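Local atomic coordinates of periplasmic binding protein (Veillonella parvula, PDB entry 4N01), a protein that probably binds a solute in the periplasm, between two alpha/beta lobes, and hands it to a membrane transporter. Residues 155-160 against 166-171. Residues are numbered along the deposited sequence; the frame is centred on the assembly and turned at random. Where two conformers were deposited one is given.
Sequences PESMLS and ETNFSD
The carboxylate of Asp171 reaches from its helix to the start of the short 3-10 turn 156-158 and takes three hydrogen bonds there. Its OD2 accepts two of them. The amide N of Ser157 comes in on the syn lone pair, 2.8 Å from OD2 and with an N-H...O angle of 152°. The hydroxyl OG of Ser157, also 2.8 Å from OD2, arrives nearly in line with the C-O bond. With chi1 at 57°, OG stays near its own amide N, and the hydroxyl reaches the oxygen that the amide already holds. The other oxygen, OD1, receives the amide N of Glu156 at 2.8 Å, a more bent bond whose donor stands 37° above the carboxylate plane. The Glu156 and Asp171 side chains cross at about a right angle and the end of Glu156 leads away, its OE2 5.8 Å from Asp171 OD1, which probably limits repulsion between like charges. Pro155 closes over OD2, its CB 3.3 Å from that oxygen of Asp171. One turn earlier on the helix, Thr167 turns its methyl CG2 to the backbone of Ser157, 3.6 Å from the N of that residue, and to CB of Glu156; its OG1 bonds instead to the amide of Asp164. Replacing Asp171 with an alanine would probably leave the two amides and the Ser157 hydroxyl without their common acceptor and free the turn to shift. A helix carboxylate thus gathers consecutive amides of the link after strand 151-153, outermost in the five-stranded parallel sheet, and holds this link folded back on the first turns of helix 165-178, which it enters, with Pro155 packed on helix 71-79 and Phe169 directed to helix 182-203.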
ATOM      1  N   PRO A 155      -0.876   1.416  10.753  1.00 15.75           N
ATOM      2  CA  PRO A 155      -1.964   2.088  10.029  1.00 16.04           C
ATOM      3  C   PRO A 155      -3.219   1.215   9.987  1.00 17.10           C
ATOM      4  O   PRO A 155      -3.146   0.011   9.689  1.00 16.28           O
ATOM      5  CB  PRO A 155      -1.391   2.274   8.624  1.00 16.62           C
ATOM      6  CG  PRO A 155       0.112   2.410   8.854  1.00 18.44           C
ATOM      7  CD  PRO A 155       0.398   1.448  10.009  1.00 15.21           C
ATOM      8  N   GLU A 156      -4.363   1.809  10.307  1.00 13.38           N
ATOM      9  CA  GLU A 156      -5.626   1.088  10.201  1.00 17.29           C
ATOM     10  C   GLU A 156      -5.868   0.581   8.791  1.00 14.52           C
ATOM     11  O   GLU A 156      -6.568  -0.416   8.602  1.00 13.19           O
ATOM     12  CB  GLU A 156      -6.793   1.972  10.643  1.00 18.23           C
ATOM     13  CG  GLU A 156      -6.784   2.300  12.136  1.00 29.51           C
ATOM     14  CD  GLU A 156      -7.064   1.087  13.009  1.00 51.01           C
ATOM     15  OE1 GLU A 156      -7.905   0.246  12.613  1.00 60.51           O
ATOM     16  OE2 GLU A 156      -6.441   0.975  14.091  1.00 55.45           O
ATOM     17  N   SER A 157      -5.295   1.260   7.801  1.00 12.90           N
ATOM     18  CA  SER A 157      -5.542   0.888   6.403  1.00 13.38           C
ATOM     19  C   SER A 157      -4.903  -0.463   6.080  1.00 14.14           C
ATOM     20  O   SER A 157      -5.189  -1.084   5.053  1.00 15.11           O
ATOM     21  CB  SER A 157      -5.058   1.985   5.439  1.00 16.91           C
ATOM     22  OG  SER A 157      -3.675   2.264   5.628  1.00 20.77           O
HETATM   23  N   MSE A 158      -4.031  -0.911   6.972  1.00 16.34           N
HETATM   24  CA  MSE A 158      -3.341  -2.182   6.809  1.00 18.64           C
HETATM   25  C   MSE A 158      -3.911  -3.285   7.696  1.00 22.61           C
HETATM   26  O   MSE A 158      -3.372  -4.387   7.728  1.00 27.11           O
HETATM   27  CB  MSE A 158      -1.853  -2.002   7.131  1.00 19.62           C
HETATM   28  CG  MSE A 158      -1.153  -0.985   6.251  1.00 12.26           C
HETATM   29 SE   MSE A 158       0.689  -0.777   6.847  0.66 24.28          SE
HETATM   30  CE  MSE A 158       1.095   0.591   5.553  1.00 16.93           C
ATOM     31  N   LEU A 159      -5.006  -2.997   8.396  1.00 18.67           N
ATOM     32  CA  LEU A 159      -5.530  -3.920   9.410  1.00 18.60           C
ATOM     33  C   LEU A 159      -6.763  -4.727   9.018  1.00 24.51           C
ATOM     34  O   LEU A 159      -7.083  -5.725   9.673  1.00 24.39           O
ATOM     35  CB  LEU A 159      -5.832  -3.176  10.716  1.00 17.55           C
ATOM     36  CG  LEU A 159      -4.588  -2.771  11.499  1.00 23.13           C
ATOM     37  CD1 LEU A 159      -4.972  -2.104  12.819  1.00 23.98           C
ATOM     38  CD2 LEU A 159      -3.743  -4.004  11.751  1.00 20.29           C
ATOM     39  N   SER A 160      -7.475  -4.306   7.978  1.00 16.47           N
ATOM     40  CA  SER A 160      -8.710  -5.010   7.632  1.00 22.20           C
ATOM     41  C   SER A 160      -9.186  -4.733   6.217  1.00 18.72           C
ATOM     42  O   SER A 160      -8.688  -3.823   5.546  1.00 21.59           O
ATOM     43  CB  SER A 160      -9.834  -4.645   8.603  1.00 26.65           C
ATOM     44  OG  SER A 160     -10.518  -3.483   8.161  1.00 22.19           O
ATOM     45  N   GLU A 166      -9.955   6.973   2.504  1.00 13.59           N
ATOM     46  CA  GLU A 166     -10.193   7.798   3.704  1.00 15.19           C
ATOM     47  C   GLU A 166      -9.494   7.222   4.939  1.00 17.61           C
ATOM     48  O   GLU A 166      -9.022   7.971   5.791  1.00 15.05           O
ATOM     49  CB  GLU A 166     -11.698   7.963   3.981  1.00 19.33           C
ATOM     50  CG  GLU A 166     -12.426   8.875   2.997  1.00 25.61           C
ATOM     51  CD  GLU A 166     -11.944  10.324   3.056  1.00 31.40           C
ATOM     52  OE1 GLU A 166     -11.486  10.786   4.137  1.00 29.23           O
ATOM     53  OE2 GLU A 166     -12.017  11.013   2.014  1.00 36.14           O
ATOM     54  N   THR A 167      -9.437   5.895   5.046  1.00 15.01           N
ATOM     55  CA  THR A 167      -8.694   5.266   6.146  1.00 16.40           C
ATOM     56  C   THR A 167      -7.211   5.649   6.098  1.00 16.43           C
ATOM     57  O   THR A 167      -6.598   5.947   7.123  1.00 19.22           O
ATOM     58  CB  THR A 167      -8.791   3.731   6.071  1.00 16.76           C
ATOM     59  OG1 THR A 167     -10.147   3.358   5.803  1.00 16.72           O
ATOM     60  CG2 THR A 167      -8.310   3.098   7.391  1.00 16.67           C
ATOM     61  N   ASN A 168      -6.639   5.621   4.901  1.00 10.65           N
ATOM     62  CA  ASN A 168      -5.246   6.021   4.669  1.00 12.59           C
ATOM     63  C   ASN A 168      -5.028   7.493   5.037  1.00 17.01           C
ATOM     64  O   ASN A 168      -3.998   7.850   5.623  1.00 16.23           O
ATOM     65  CB  ASN A 168      -4.916   5.765   3.185  1.00 17.55           C
ATOM     66  CG  ASN A 168      -3.410   5.687   2.885  1.00 26.10           C
ATOM     67  OD1 ASN A 168      -2.995   4.973   1.960  1.00 22.13           O
ATOM     68  ND2 ASN A 168      -2.601   6.437   3.624  1.00 24.95           N
ATOM     69  N   PHE A 169      -5.996   8.349   4.708  1.00 13.30           N
ATOM     70  CA  PHE A 169      -5.904   9.768   5.073  1.00 11.45           C
ATOM     71  C   PHE A 169      -5.893   9.916   6.594  1.00 15.56           C
ATOM     72  O   PHE A 169      -5.078  10.655   7.138  1.00 17.03           O
ATOM     73  CB  PHE A 169      -7.075  10.569   4.492  1.00 13.62           C
ATOM     74  CG  PHE A 169      -6.992  10.800   3.003  1.00 17.76           C
ATOM     75  CD1 PHE A 169      -5.807  10.589   2.306  1.00 14.81           C
ATOM     76  CD2 PHE A 169      -8.110  11.245   2.301  1.00 16.36           C
ATOM     77  CE1 PHE A 169      -5.737  10.820   0.936  1.00 20.48           C
ATOM     78  CE2 PHE A 169      -8.050  11.478   0.934  1.00 14.32           C
ATOM     79  CZ  PHE A 169      -6.859  11.268   0.247  1.00 13.34           C
ATOM     80  N   SER A 170      -6.796   9.203   7.261  0.55 16.08           N
ATOM     81  CA  SER A 170      -6.883   9.260   8.715  0.55 13.16           C
ATOM     82  C   SER A 170      -5.599   8.760   9.364  0.55 16.39           C
ATOM     83  O   SER A 170      -5.144   9.328  10.347  0.55 14.52           O
ATOM     84  CB  SER A 170      -8.090   8.474   9.235  0.55 14.95           C
ATOM     85  OG  SER A 170      -9.303   9.068   8.799  0.55 12.68           O
ATOM     86  N   ASP A 171      -5.016   7.702   8.802  1.00 15.24           N
ATOM     87  CA  ASP A 171      -3.746   7.151   9.298  1.00 21.89           C
ATOM     88  C   ASP A 171      -2.626   8.177   9.194  1.00 16.03           C
ATOM     89  O   ASP A 171      -1.795   8.301  10.106  1.00 14.81           O
ATOM     90  CB  ASP A 171      -3.320   5.910   8.510  1.00 18.57           C
ATOM     91  CG  ASP A 171      -4.172   4.688   8.810  1.00 22.76           C
ATOM     92  OD1 ASP A 171      -4.768   4.593   9.917  1.00 21.38           O
ATOM     93  OD2 ASP A 171      -4.229   3.802   7.926  1.00 23.95           O
TER